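Local coordinates for protein soluble secreted antigen MPT53 (Mycobacterium tuberculosis, PDB 1LU4) that probably catalyses the oxidation of reduced, unfolded secreted proteins to form disulfide bonds, as a secreted oxidoreductase of the thioredoxin family, at residues Pro26-Phe31 / Gly129-Leu134; Trp32-Pro37 / Thr63-Gly68; Ala41-Leu46 / Ser75-Asn80; Val59-Arg64 / Gly89-Arg94. All blocks are in the same frame, centred on the assembly; numbering follows the deposited sequence. Where two conformers were deposited one is given.

In the fold
Contacts 1 and 4 set helices on opposite faces of the central mixed sheet of a thioredoxin-like fold, contact 2 joins two loops at its end and contact 3 joins two helices. Strand 27-32 comes first: contact 1 packs the last helix, 124-133, on its beginning, and contact 2 follows at its far end, centres about 21 Å apart. Contact 3, between helices 37-52 and 67-77, touches contact 1 through Trp30. Contact 4 brings in helix 90-94, its strand 57-62 bonded to strand 27-32. Contacts 2 and 4, about 11 Å apart between centres, share Thr63 and Arg64. Contact 2 also holds Cys36, which with Cys39 forms the CxxC pair at the start of helix 37-52.

Contact 1: Pro26-Phe31 / Gly129-Leu134; sequences PAVLWF and GRVAAL
Val28 and Leu134 carry this small apolar contact, with Val131 and Pro26 completing it. One methyl of the strand valine, Val28 CG2, lies 4.1 Å from Leu134 CD1 and an equal 4.1 Å from Val131 CG2, bridging two residues that are a helical turn apart. In both pairs the side chains cross at about a right angle. The rotamer of Val28 explains the choice of methyl: CG1 stands anti to the backbone N (chi1 175°), leaving CG2 beside that N and facing the helix. Leu134 reaches inward with an extended end (chi2 174°), and its CD1 also comes to 3.8 Å from Ala27 O, a carbonyl of the strand. Nearer the start of the segment, Pro26 CB meets Leu134 CB at 4.2 Å.

Further out, backbone bonds hold the strand in place: Val28 pairs with Thr57 and Val59, Ala27 with Tyr106. Val131 also touches Phe58 and Val49, so the helix is wedged against both the sheet and helix 37-52. This is the C-terminal helix of a thioredoxin-like fold packing on one face of the central sheet, here at the start of its middle strand.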
loop_
_atom_site.group_PDB
_atom_site.type_symbol
_atom_site.label_atom_id
_atom_site.label_comp_id
_atom_site.label_asym_id
_atom_site.label_seq_id
_atom_site.Cartn_x
_atom_site.Cartn_y
_atom_site.Cartn_z
ATOM N N PRO A 26 -7.983 0.746 11.350
ATOM C CA PRO A 26 -6.577 0.405 11.127
ATOM C C PRO A 26 -6.370 0.106 9.623
ATOM O O PRO A 26 -7.189 -0.545 8.977
ATOM C CB PRO A 26 -6.370 -0.869 11.939
ATOM C CG PRO A 26 -7.716 -1.372 12.335
ATOM C CD PRO A 26 -8.708 -0.283 12.149
ATOM N N ALA A 27 -5.271 0.642 9.096
ATOM C CA ALA A 27 -5.053 0.507 7.668
ATOM C C ALA A 27 -3.557 0.531 7.372
ATOM O O ALA A 27 -2.763 1.073 8.182
ATOM C CB ALA A 27 -5.772 1.652 6.934
ATOM N N VAL A 28 -3.207 0.020 6.220
ATOM C CA VAL A 28 -1.815 0.061 5.757
ATOM C C VAL A 28 -1.871 0.547 4.310
ATOM O O VAL A 28 -2.535 -0.055 3.470
ATOM C CB VAL A 28 -1.145 -1.319 5.847
ATOM C CG1 VAL A 28 0.275 -1.273 5.235
ATOM C CG2 VAL A 28 -1.075 -1.871 7.268
ATOM N N LEU A 29 -1.091 1.626 4.031
ATOM C CA LEU A 29 -0.825 2.006 2.655
ATOM C C LEU A 29 0.541 1.467 2.257
ATOM O O LEU A 29 1.510 1.598 3.033
ATOM C CB LEU A 29 -0.806 3.528 2.469
ATOM C CG LEU A 29 -2.029 4.295 2.957
ATOM C CD1 LEU A 29 -1.862 5.779 2.669
ATOM C CD2 LEU A 29 -3.343 3.733 2.384
ATOM N N TRP A 30 0.638 0.889 1.067
ATOM C CA TRP A 30 1.892 0.365 0.576
ATOM C C TRP A 30 2.115 0.926 -0.813
ATOM O O TRP A 30 1.368 0.632 -1.748
ATOM C CB TRP A 30 1.866 -1.161 0.544
ATOM C CG TRP A 30 3.143 -1.821 0.115
ATOM C CD1 TRP A 30 4.397 -1.651 0.637
ATOM C CD2 TRP A 30 3.305 -2.826 -0.904
ATOM N NE1 TRP A 30 5.319 -2.445 0.013
ATOM C CE2 TRP A 30 4.668 -3.173 -0.932
ATOM C CE3 TRP A 30 2.395 -3.442 -1.779
ATOM C CZ2 TRP A 30 5.154 -4.135 -1.830
ATOM C CZ3 TRP A 30 2.894 -4.409 -2.681
ATOM C CH2 TRP A 30 4.253 -4.717 -2.672
ATOM N N PHE A 31 3.158 1.761 -0.930
ATOM C CA PHE A 31 3.508 2.410 -2.216
ATOM C C PHE A 31 4.517 1.574 -2.920
ATOM O O PHE A 31 5.628 1.315 -2.398
ATOM C CB PHE A 31 4.101 3.812 -1.910
ATOM C CG PHE A 31 3.090 4.755 -1.299
ATOM C CD1 PHE A 31 2.817 4.765 0.075
ATOM C CD2 PHE A 31 2.385 5.655 -2.116
ATOM C CE1 PHE A 31 1.890 5.644 0.594
ATOM C CE2 PHE A 31 1.440 6.521 -1.578
ATOM C CZ PHE A 31 1.163 6.520 -0.217
ATOM N N GLY A 129 4.484 -7.843 12.827
ATOM C CA GLY A 129 4.481 -7.159 14.111
ATOM C C GLY A 129 3.985 -5.713 13.971
ATOM O O GLY A 129 3.239 -5.280 14.856
ATOM N N ARG A 130 4.365 -5.019 12.908
ATOM C CA ARG A 130 3.847 -3.625 12.782
ATOM C C ARG A 130 2.329 -3.626 12.618
ATOM O O ARG A 130 1.603 -2.772 13.147
ATOM C CB ARG A 130 4.542 -2.903 11.626
ATOM C CG ARG A 130 6.061 -2.709 11.889
ATOM C CD ARG A 130 6.678 -2.070 10.655
ATOM N NE ARG A 130 8.064 -1.715 10.804
ATOM C CZ ARG A 130 8.548 -0.643 11.440
ATOM N NH1 ARG A 130 7.802 0.269 12.027
ATOM N NH2 ARG A 130 9.881 -0.503 11.450
ATOM N N VAL A 131 1.834 -4.619 11.867
ATOM C CA VAL A 131 0.362 -4.676 11.659
ATOM C C VAL A 131 -0.360 -5.055 12.954
ATOM O O VAL A 131 -1.391 -4.428 13.282
ATOM C CB VAL A 131 0.090 -5.654 10.508
ATOM C CG1 VAL A 131 -1.392 -5.995 10.430
ATOM C CG2 VAL A 131 0.583 -5.033 9.198
ATOM N N ALA A 132 0.184 -6.020 13.709
ATOM C CA ALA A 132 -0.426 -6.348 15.003
ATOM C C ALA A 132 -0.471 -5.132 15.903
ATOM O O ALA A 132 -1.403 -4.997 16.732
ATOM C CB ALA A 132 0.407 -7.449 15.637
ATOM N N ALA A 133 0.532 -4.252 15.845
ATOM C CA ALA A 133 0.585 -3.123 16.785
ATOM C C ALA A 133 -0.559 -2.153 16.533
ATOM O O ALA A 133 -0.914 -1.397 17.416
ATOM C CB ALA A 133 1.906 -2.314 16.709
ATOM N N LEU A 134 -1.128 -2.161 15.336
ATOM C CA LEU A 134 -2.285 -1.267 15.086
ATOM C C LEU A 134 -3.419 -1.768 16.036
ATOM O O LEU A 134 -4.038 -0.411 15.927
ATOM C CB LEU A 134 -2.554 -1.235 13.607
ATOM C CG LEU A 134 -1.420 -0.963 12.624
ATOM C CD1 LEU A 134 -1.858 -1.106 11.168
ATOM C CD2 LEU A 134 -0.876 0.450 12.859
#

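Contact 2: Trp32-Pro37 / Thr63-Gly68; sequences WTPWCP and TRADVG
The indole of Trp35 presents its edge to residue Arg64 and one face to Thr33. Thr33 OG1 sits 3.5 Å above the plane, over the ring centre, placed there by a chi1 of 69° that sets it between the backbone N and the carbonyl carbon. At the edge, Trp35 NE1 donates a hydrogen bond to Arg64 O at 2.8 Å. The bond is nearly straight (163°) and the acceptor lies practically in the ring plane, whereas the donor stands above the plane of the carbonyl. The guanidinium of Arg64 has Trp35 CH2 over one face, displaced toward the rim, with the two flat groups 89° apart. Both residues are exposed and touch crystal neighbours, so lattice packing may influence the tips of their side chains.

Beside this pair, Pro34 CG presses on Ala65 CB at 3.4 Å, a close fit for two carbons. Thr33 CG2 approaches Thr63 O to 3.2 Å, and a weak bond runs from Thr63 N to Trp32 O.

A type I turn from Thr33 to Cys36 takes the chain from strand 27-32 to helix 37-52, where Cys36 is the N-cap. The redox disulfide predicted for Cys36 and Cys39 is absent here. Opposite, the segment leaves strand 57-62 and enters helix 67-77 at its N-cap Asp66; Pro34 and Trp32 both pack on Phe73 of that helix.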
loop_
_atom_site.group_PDB
_atom_site.type_symbol
_atom_site.label_atom_id
_atom_site.label_comp_id
_atom_site.label_asym_id
_atom_site.label_seq_id
_atom_site.Cartn_x
_atom_site.Cartn_y
_atom_site.Cartn_z
ATOM N N TRP A 32 4.172 1.115 -4.115
ATOM C CA TRP A 32 5.029 0.145 -4.849
ATOM C C TRP A 32 5.076 0.486 -6.322
ATOM O O TRP A 32 4.278 1.243 -6.883
ATOM C CB TRP A 32 4.430 -1.237 -4.647
ATOM C CG TRP A 32 3.055 -1.564 -5.099
ATOM C CD1 TRP A 32 1.921 -1.424 -4.360
ATOM C CD2 TRP A 32 2.639 -2.103 -6.364
ATOM N NE1 TRP A 32 0.806 -1.833 -5.054
ATOM C CE2 TRP A 32 1.232 -2.266 -6.290
ATOM C CE3 TRP A 32 3.311 -2.469 -7.528
ATOM C CZ2 TRP A 32 0.475 -2.790 -7.347
ATOM C CZ3 TRP A 32 2.563 -2.984 -8.573
ATOM C CH2 TRP A 32 1.156 -3.129 -8.493
ATOM N N THR A 33 6.104 -0.126 -6.978
ATOM C CA THR A 33 6.134 -0.169 -8.424
ATOM C C THR A 33 6.475 -1.597 -8.829
ATOM O O THR A 33 7.182 -2.280 -8.093
ATOM C CB THR A 33 7.196 0.810 -9.007
ATOM O OG1 THR A 33 8.556 0.356 -8.694
ATOM C CG2 THR A 33 7.068 2.235 -8.597
ATOM N N PRO A 34 5.978 -2.105 -9.983
ATOM C CA PRO A 34 6.088 -3.543 -10.220
ATOM C C PRO A 34 7.476 -4.014 -10.584
ATOM O O PRO A 34 7.749 -5.226 -10.526
ATOM C CB PRO A 34 5.076 -3.772 -11.356
ATOM C CG PRO A 34 4.939 -2.422 -12.044
ATOM C CD PRO A 34 5.065 -1.437 -10.877
ATOM N N TRP A 35 8.361 -3.080 -10.981
ATOM C CA TRP A 35 9.667 -3.455 -11.460
ATOM C C TRP A 35 10.716 -3.249 -10.409
ATOM O O TRP A 35 11.918 -3.539 -10.649
ATOM C CB TRP A 35 9.969 -2.592 -12.701
ATOM C CG TRP A 35 9.514 -1.149 -12.639
ATOM C CD1 TRP A 35 8.383 -0.659 -13.261
ATOM C CD2 TRP A 35 10.093 -0.037 -11.968
ATOM N NE1 TRP A 35 8.249 0.716 -13.013
ATOM C CE2 TRP A 35 9.319 1.082 -12.231
ATOM C CE3 TRP A 35 11.272 0.073 -11.194
ATOM C CZ2 TRP A 35 9.608 2.362 -11.728
ATOM C CZ3 TRP A 35 11.592 1.319 -10.705
ATOM C CH2 TRP A 35 10.749 2.426 -11.008
ATOM N N CYS A 36 10.335 -2.863 -9.196
ATOM C CA CYS A 36 11.293 -2.672 -8.129
ATOM C C CYS A 36 11.625 -3.999 -7.444
ATOM O O CYS A 36 10.678 -4.708 -7.007
ATOM C CB CYS A 36 10.743 -1.681 -7.093
ATOM S SG CYS A 36 11.689 -1.648 -5.557
ATOM N N PRO A 37 12.886 -4.418 -7.319
ATOM C CA PRO A 37 13.170 -5.715 -6.728
ATOM C C PRO A 37 12.802 -5.745 -5.245
ATOM O O PRO A 37 12.520 -6.837 -4.723
ATOM C CB PRO A 37 14.660 -5.899 -6.964
ATOM C CG PRO A 37 15.197 -4.494 -6.996
ATOM C CD PRO A 37 14.105 -3.700 -7.703
ATOM N N THR A 63 2.605 3.318 -9.042
ATOM C CA THR A 63 2.809 4.379 -10.036
ATOM C C THR A 63 4.039 3.983 -10.887
ATOM O O THR A 63 4.698 2.980 -10.653
ATOM C CB THR A 63 2.978 5.730 -9.369
ATOM O OG1 THR A 63 2.874 6.787 -10.392
ATOM C CG2 THR A 63 4.299 5.900 -8.647
ATOM N N ARG A 64 4.288 4.806 -11.882
ATOM C CA ARG A 64 5.487 4.668 -12.767
ATOM C C ARG A 64 5.453 3.358 -13.524
ATOM O O ARG A 64 6.519 2.778 -13.799
ATOM C CB ARG A 64 6.779 4.839 -11.992
ATOM C CG ARG A 64 6.954 6.295 -11.525
ATOM C CD ARG A 64 8.363 6.429 -11.094
ATOM N NE ARG A 64 9.305 6.620 -12.113
ATOM C CZ ARG A 64 10.625 6.599 -11.897
ATOM N NH1 ARG A 64 11.113 6.349 -10.720
ATOM N NH2 ARG A 64 11.466 6.800 -12.846
ATOM N N ALA A 65 4.274 2.909 -13.930
ATOM C CA ALA A 65 4.210 1.685 -14.741
ATOM C C ALA A 65 2.886 1.656 -15.478
ATOM O O ALA A 65 1.919 2.309 -15.049
ATOM C CB ALA A 65 4.364 0.420 -13.884
ATOM N N ASP A 66 2.817 0.850 -16.542
ATOM C CA ASP A 66 1.529 0.691 -17.194
ATOM C C ASP A 66 0.632 -0.238 -16.382
ATOM O O ASP A 66 1.073 -1.044 -15.542
ATOM C CB ASP A 66 1.681 0.133 -18.608
ATOM C CG ASP A 66 2.461 -1.151 -18.575
ATOM O OD1 ASP A 66 1.877 -2.224 -18.499
ATOM O OD2 ASP A 66 3.712 -1.099 -18.561
ATOM N N VAL A 67 -0.676 -0.101 -16.635
ATOM C CA VAL A 67 -1.623 -0.826 -15.778
ATOM C C VAL A 67 -1.471 -2.315 -15.945
ATOM O O VAL A 67 -1.610 -3.064 -14.966
ATOM C CB VAL A 67 -3.058 -0.370 -16.077
ATOM C CG1 VAL A 67 -4.024 -1.056 -15.080
ATOM C CG2 VAL A 67 -3.263 1.099 -15.979
ATOM N N GLY A 68 -1.197 -2.825 -17.130
ATOM C CA GLY A 68 -1.000 -4.245 -17.282
ATOM C C GLY A 68 0.136 -4.790 -16.437
ATOM O O GLY A 68 0.056 -5.902 -15.899
#

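Contact 3: Ala41-Leu46 / Ser75-Asn80; sequences AEAPSL and SKYNLN
Pro44 and Tyr77 stand where the two backbones come near each other, their CA atoms 5.6 Å apart; further along, Leu46 faces Leu79. Helix 37-52 is kinked here. Pro44 has no N-H to give, and Ser45 N makes just a weak bond to Glu42 O, while Leu46 N reaches the same oxygen at 3.0 Å. The other segment is a helix end. Asn78 turns to a positive phi (55°), with two bonds back into the last turn, a Schellman motif, and Leu79 then forms the centre of an inverse gamma turn.

The side chains fill the gap between these bends. Ala43 CB sits over one face of the Tyr77 ring, 3.7 Å from its centroid and 28° off the normal, a CH-pi contact displaced toward the CG and CD2 side. Lys76 CG covers the opposite face, so the ring is sandwiched. Pro44 runs beside Tyr77, pointing the same way, and its CG reaches Tyr77 CD1 at 3.9 Å. Leu79 enters with one methyl: CD2 lies 3.4 Å from Ala43 O and 4.1 Å from Leu46 CB. The phenol of Tyr77 continues past this packing, and its OH bonds to Asn40 ND2, one turn earlier on helix 37-52.

Asn78 O is taken by Ser47 OG, a second polar tie to that helix. Within helix 67-77, Phe73 meets Tyr77 edge-to-face. Ala43, Leu46 and Leu79 all touch Trp30 of strand 27-32. Through Ala43, Pro44 and Leu46 against Tyr77 and Leu79, the two helices pack side by side on one face of the sheet.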
loop_
_atom_site.group_PDB
_atom_site.type_symbol
_atom_site.label_atom_id
_atom_site.label_comp_id
_atom_site.label_asym_id
_atom_site.label_seq_id
_atom_site.Cartn_x
_atom_site.Cartn_y
_atom_site.Cartn_z
ATOM N N ALA A 41 10.316 -8.378 -3.549
ATOM C CA ALA A 41 10.670 -9.168 -2.362
ATOM C C ALA A 41 9.632 -9.030 -1.290
ATOM O O ALA A 41 9.348 -10.000 -0.575
ATOM C CB ALA A 41 12.037 -8.760 -1.877
ATOM N N GLU A 42 9.062 -7.880 -1.090
ATOM C CA GLU A 42 8.038 -7.653 -0.070
ATOM C C GLU A 42 6.674 -8.180 -0.438
ATOM O O GLU A 42 5.896 -8.519 0.482
ATOM C CB GLU A 42 7.879 -6.147 0.182
ATOM C CG GLU A 42 9.086 -5.558 0.911
ATOM C CD GLU A 42 8.940 -4.096 1.203
ATOM O OE1 GLU A 42 8.002 -3.454 0.728
ATOM O OE2 GLU A 42 9.835 -3.594 1.964
ATOM N N ALA A 43 6.330 -8.292 -1.707
ATOM C CA ALA A 43 4.975 -8.592 -2.129
ATOM C C ALA A 43 4.442 -9.898 -1.512
ATOM O O ALA A 43 3.276 -9.881 -1.070
ATOM C CB ALA A 43 4.861 -8.659 -3.628
ATOM N N PRO A 44 5.177 -11.004 -1.441
ATOM C CA PRO A 44 4.604 -12.204 -0.795
ATOM C C PRO A 44 4.221 -11.969 0.663
ATOM O O PRO A 44 3.248 -12.499 1.171
ATOM C CB PRO A 44 5.737 -13.236 -0.909
ATOM C CG PRO A 44 6.583 -12.781 -2.077
ATOM C CD PRO A 44 6.504 -11.268 -2.027
ATOM N N SER A 45 5.034 -11.128 1.354
ATOM C CA SER A 45 4.733 -10.789 2.731
ATOM C C SER A 45 3.498 -9.947 2.843
ATOM O O SER A 45 2.677 -10.145 3.752
ATOM C CB SER A 45 5.932 -10.038 3.339
ATOM O OG SER A 45 7.028 -10.966 3.371
ATOM N N LEU A 46 3.303 -8.954 1.983
ATOM C CA LEU A 46 2.024 -8.185 1.935
ATOM C C LEU A 46 0.877 -9.140 1.735
ATOM O O LEU A 46 -0.147 -9.036 2.415
ATOM C CB LEU A 46 1.985 -7.156 0.791
ATOM C CG LEU A 46 2.549 -5.767 1.051
ATOM C CD1 LEU A 46 1.714 -4.987 2.096
ATOM C CD2 LEU A 46 4.009 -5.793 1.470
ATOM N N SER A 75 -1.270 -10.072 -9.632
ATOM C CA SER A 75 -1.650 -11.480 -9.896
ATOM C C SER A 75 -0.564 -12.429 -9.445
ATOM O O SER A 75 -0.836 -13.445 -8.823
ATOM C CB SER A 75 -1.936 -11.684 -11.370
ATOM O OG SER A 75 -3.109 -10.980 -11.739
ATOM N N LYS A 76 0.698 -12.162 -9.803
ATOM C CA LYS A 76 1.818 -13.024 -9.472
ATOM C C LYS A 76 1.963 -13.252 -7.976
ATOM O O LYS A 76 2.271 -14.356 -7.573
ATOM C CB LYS A 76 3.102 -12.394 -10.036
ATOM C CG LYS A 76 4.403 -13.123 -9.686
ATOM C CD LYS A 76 5.557 -12.419 -10.401
ATOM C CE LYS A 76 6.848 -13.173 -10.011
ATOM N NZ LYS A 76 7.972 -12.488 -10.670
ATOM N N TYR A 77 1.733 -12.180 -7.189
ATOM C CA TYR A 77 1.941 -12.251 -5.772
ATOM C C TYR A 77 0.654 -12.377 -4.988
ATOM O O TYR A 77 0.695 -12.402 -3.746
ATOM C CB TYR A 77 2.766 -11.044 -5.273
ATOM C CG TYR A 77 4.137 -11.021 -5.902
ATOM C CD1 TYR A 77 5.057 -12.013 -5.595
ATOM C CD2 TYR A 77 4.541 -10.012 -6.772
ATOM C CE1 TYR A 77 6.346 -12.036 -6.127
ATOM C CE2 TYR A 77 5.825 -10.017 -7.327
ATOM C CZ TYR A 77 6.707 -11.008 -6.994
ATOM O OH TYR A 77 7.972 -11.061 -7.541
ATOM N N ASN A 78 -0.464 -12.521 -5.673
ATOM C CA ASN A 78 -1.750 -12.753 -4.974
ATOM C C ASN A 78 -2.022 -11.666 -3.955
ATOM O O ASN A 78 -2.320 -11.900 -2.783
ATOM C CB ASN A 78 -1.714 -14.131 -4.296
ATOM C CG ASN A 78 -3.095 -14.607 -3.992
ATOM O OD1 ASN A 78 -4.092 -13.931 -4.285
ATOM N ND2 ASN A 78 -3.195 -15.779 -3.385
ATOM N N LEU A 79 -1.961 -10.404 -4.404
ATOM C CA LEU A 79 -2.236 -9.257 -3.507
ATOM C C LEU A 79 -3.725 -9.015 -3.465
ATOM O O LEU A 79 -4.286 -8.261 -4.247
ATOM C CB LEU A 79 -1.478 -8.006 -3.969
ATOM C CG LEU A 79 0.028 -8.195 -4.088
ATOM C CD1 LEU A 79 0.710 -6.895 -4.540
ATOM C CD2 LEU A 79 0.636 -8.577 -2.765
ATOM N N ASN A 80 -4.391 -9.736 -2.536
ATOM C CA ASN A 80 -5.846 -9.695 -2.487
ATOM C C ASN A 80 -6.355 -8.561 -1.618
ATOM O O ASN A 80 -6.954 -8.754 -0.524
ATOM C CB ASN A 80 -6.365 -11.043 -1.949
ATOM C CG ASN A 80 -7.876 -11.120 -1.968
ATOM O OD1 ASN A 80 -8.522 -10.497 -2.806
ATOM N ND2 ASN A 80 -8.437 -11.888 -1.084
#

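Contact 4: Val59-Arg64 / Gly89-Arg94; sequences VGIATR and GVIWAR
Ile61 O is approached by two N-H groups: the backbone N of Trp32, a regular sheet bond from the next strand, and Trp92 NE1 at 3.3 Å, a weak bond bent to 125° at the indole edge, near its plane. Trp92 was deposited in two conformers; its contacts, the NE1 bond included, are described for one.

Thr63 CG2 stands over the centre of the indole, 3.5 Å from the centroid of the five-membered ring, a CH-pi contact. The chi1 of Thr63 (-167°) puts OG1 anti to the backbone N, and OG1 bonds to Asp86 O. Along the strand, Ile61 CG2 lies 3.7 Å from Trp92 CD1, the two side chains running antiparallel past one another. The side chains of Ile61 and Ile91 cross at about a right angle, with Ile61 CD1 3.9 Å from Ile91 CG2.

Asp86 positions the helix start: its carboxylate accepts from the backbone N of Ile91 and of Trp92, after the N-cap Gly89. The axes of strand 59-62 and helix 90-94 pass 9.2 Å apart at 110°. Phe31 meets the indole edge-to-face. The short helix packs on the sheet face opposite helices 37-52 and 67-77, as helices do on both faces in the thioredoxin fold.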
loop_
_atom_site.group_PDB
_atom_site.type_symbol
_atom_site.label_atom_id
_atom_site.label_comp_id
_atom_site.label_asym_id
_atom_site.label_seq_id
_atom_site.Cartn_x
_atom_site.Cartn_y
_atom_site.Cartn_z
ATOM N N VAL A 59 -4.140 -1.094 1.376
ATOM C CA VAL A 59 -4.294 -0.463 0.082
ATOM C C VAL A 59 -2.920 -0.276 -0.491
ATOM O O VAL A 59 -2.079 0.421 0.051
ATOM C CB VAL A 59 -5.025 0.875 0.193
ATOM C CG1 VAL A 59 -5.187 1.538 -1.178
ATOM C CG2 VAL A 59 -6.382 0.681 0.873
ATOM N N GLY A 60 -2.722 -0.915 -1.654
ATOM C CA GLY A 60 -1.484 -0.681 -2.422
ATOM C C GLY A 60 -1.694 0.512 -3.348
ATOM O O GLY A 60 -2.802 0.731 -3.848
ATOM N N ILE A 61 -0.630 1.259 -3.605
ATOM C CA ILE A 61 -0.716 2.453 -4.427
ATOM C C ILE A 61 0.485 2.372 -5.382
ATOM O O ILE A 61 1.644 2.489 -4.955
ATOM C CB ILE A 61 -0.714 3.754 -3.600
ATOM C CG1 ILE A 61 -1.834 3.714 -2.536
ATOM C CG2 ILE A 61 -0.841 4.938 -4.528
ATOM C CD1 ILE A 61 -1.909 4.831 -1.555
ATOM N N ALA A 62 0.193 2.123 -6.657
ATOM C CA ALA A 62 1.269 1.877 -7.634
ATOM C C ALA A 62 1.381 3.083 -8.550
ATOM O O ALA A 62 0.406 3.784 -8.867
ATOM C CB ALA A 62 0.914 0.646 -8.484
ATOM N N THR A 63 2.605 3.318 -9.042
ATOM C CA THR A 63 2.809 4.379 -10.036
ATOM C C THR A 63 4.039 3.983 -10.887
ATOM O O THR A 63 4.698 2.980 -10.653
ATOM C CB THR A 63 2.978 5.730 -9.369
ATOM O OG1 THR A 63 2.874 6.787 -10.392
ATOM C CG2 THR A 63 4.299 5.900 -8.647
ATOM N N ARG A 64 4.288 4.806 -11.882
ATOM C CA ARG A 64 5.487 4.668 -12.767
ATOM C C ARG A 64 5.453 3.358 -13.524
ATOM O O ARG A 64 6.519 2.778 -13.799
ATOM C CB ARG A 64 6.779 4.839 -11.992
ATOM C CG ARG A 64 6.954 6.295 -11.525
ATOM C CD ARG A 64 8.363 6.429 -11.094
ATOM N NE ARG A 64 9.305 6.620 -12.113
ATOM C CZ ARG A 64 10.625 6.599 -11.897
ATOM N NH1 ARG A 64 11.113 6.349 -10.720
ATOM N NH2 ARG A 64 11.466 6.800 -12.846
ATOM N N GLY A 89 0.885 10.033 -10.127
ATOM C CA GLY A 89 1.604 10.274 -8.913
ATOM C C GLY A 89 1.002 11.259 -7.971
ATOM O O GLY A 89 1.692 11.729 -7.057
ATOM N N VAL A 90 -0.268 11.599 -8.126
ATOM C CA VAL A 90 -0.884 12.582 -7.247
ATOM C C VAL A 90 -0.992 12.100 -5.805
ATOM O O VAL A 90 -0.752 12.859 -4.878
ATOM C CB VAL A 90 -2.246 12.992 -7.848
ATOM C CG1 VAL A 90 -3.116 13.800 -6.880
ATOM C CG2 VAL A 90 -2.049 13.798 -9.148
ATOM N N ILE A 91 -1.375 10.825 -5.621
ATOM C CA ILE A 91 -1.437 10.344 -4.221
ATOM C C ILE A 91 -0.051 10.172 -3.662
ATOM O O ILE A 91 0.218 10.515 -2.488
ATOM C CB ILE A 91 -2.253 9.012 -4.137
ATOM C CG1 ILE A 91 -3.659 9.206 -4.750
ATOM C CG2 ILE A 91 -2.287 8.508 -2.725
ATOM C CD1 ILE A 91 -4.297 7.825 -4.975
ATOM N N TRP A 92 0.901 9.694 -4.457
ATOM C CA TRP A 92 2.278 9.566 -4.006
ATOM C C TRP A 92 2.852 10.767 -3.422
ATOM O O TRP A 92 3.457 11.080 -2.471
ATOM C CB TRP A 92 3.224 9.098 -5.060
ATOM C CG TRP A 92 3.134 7.645 -5.265
ATOM C CD1 TRP A 92 2.040 6.914 -5.605
ATOM C CD2 TRP A 92 4.225 6.721 -5.144
ATOM N NE1 TRP A 92 2.328 5.655 -5.718
ATOM C CE2 TRP A 92 3.662 5.464 -5.446
ATOM C CE3 TRP A 92 5.586 6.754 -4.831
ATOM C CZ2 TRP A 92 4.227 4.170 -5.499
ATOM C CZ3 TRP A 92 6.248 5.527 -4.856
ATOM C CH2 TRP A 92 5.569 4.355 -5.174
ATOM N N ALA A 93 2.324 11.870 -4.130
ATOM C CA ALA A 93 2.872 13.626 -3.884
ATOM C C ALA A 93 2.199 13.867 -2.574
ATOM O O ALA A 93 2.836 14.487 -1.741
ATOM C CB ALA A 93 2.500 14.410 -5.012
ATOM N N ARG A 94 0.950 13.468 -2.348
ATOM C CA ARG A 94 0.203 13.844 -1.152
ATOM C C ARG A 94 0.917 13.285 0.059
ATOM O O ARG A 94 0.889 13.888 1.127
ATOM C CB ARG A 94 -1.264 13.412 -1.346
ATOM C CG ARG A 94 -2.158 13.704 -0.150
ATOM C CD ARG A 94 -3.485 13.060 -0.602
ATOM N NE ARG A 94 -4.246 14.112 -1.236
ATOM C CZ ARG A 94 -5.097 14.983 -0.732
ATOM N NH1 ARG A 94 -5.432 15.025 0.551
ATOM N NH2 ARG A 94 -5.638 15.841 -1.571
#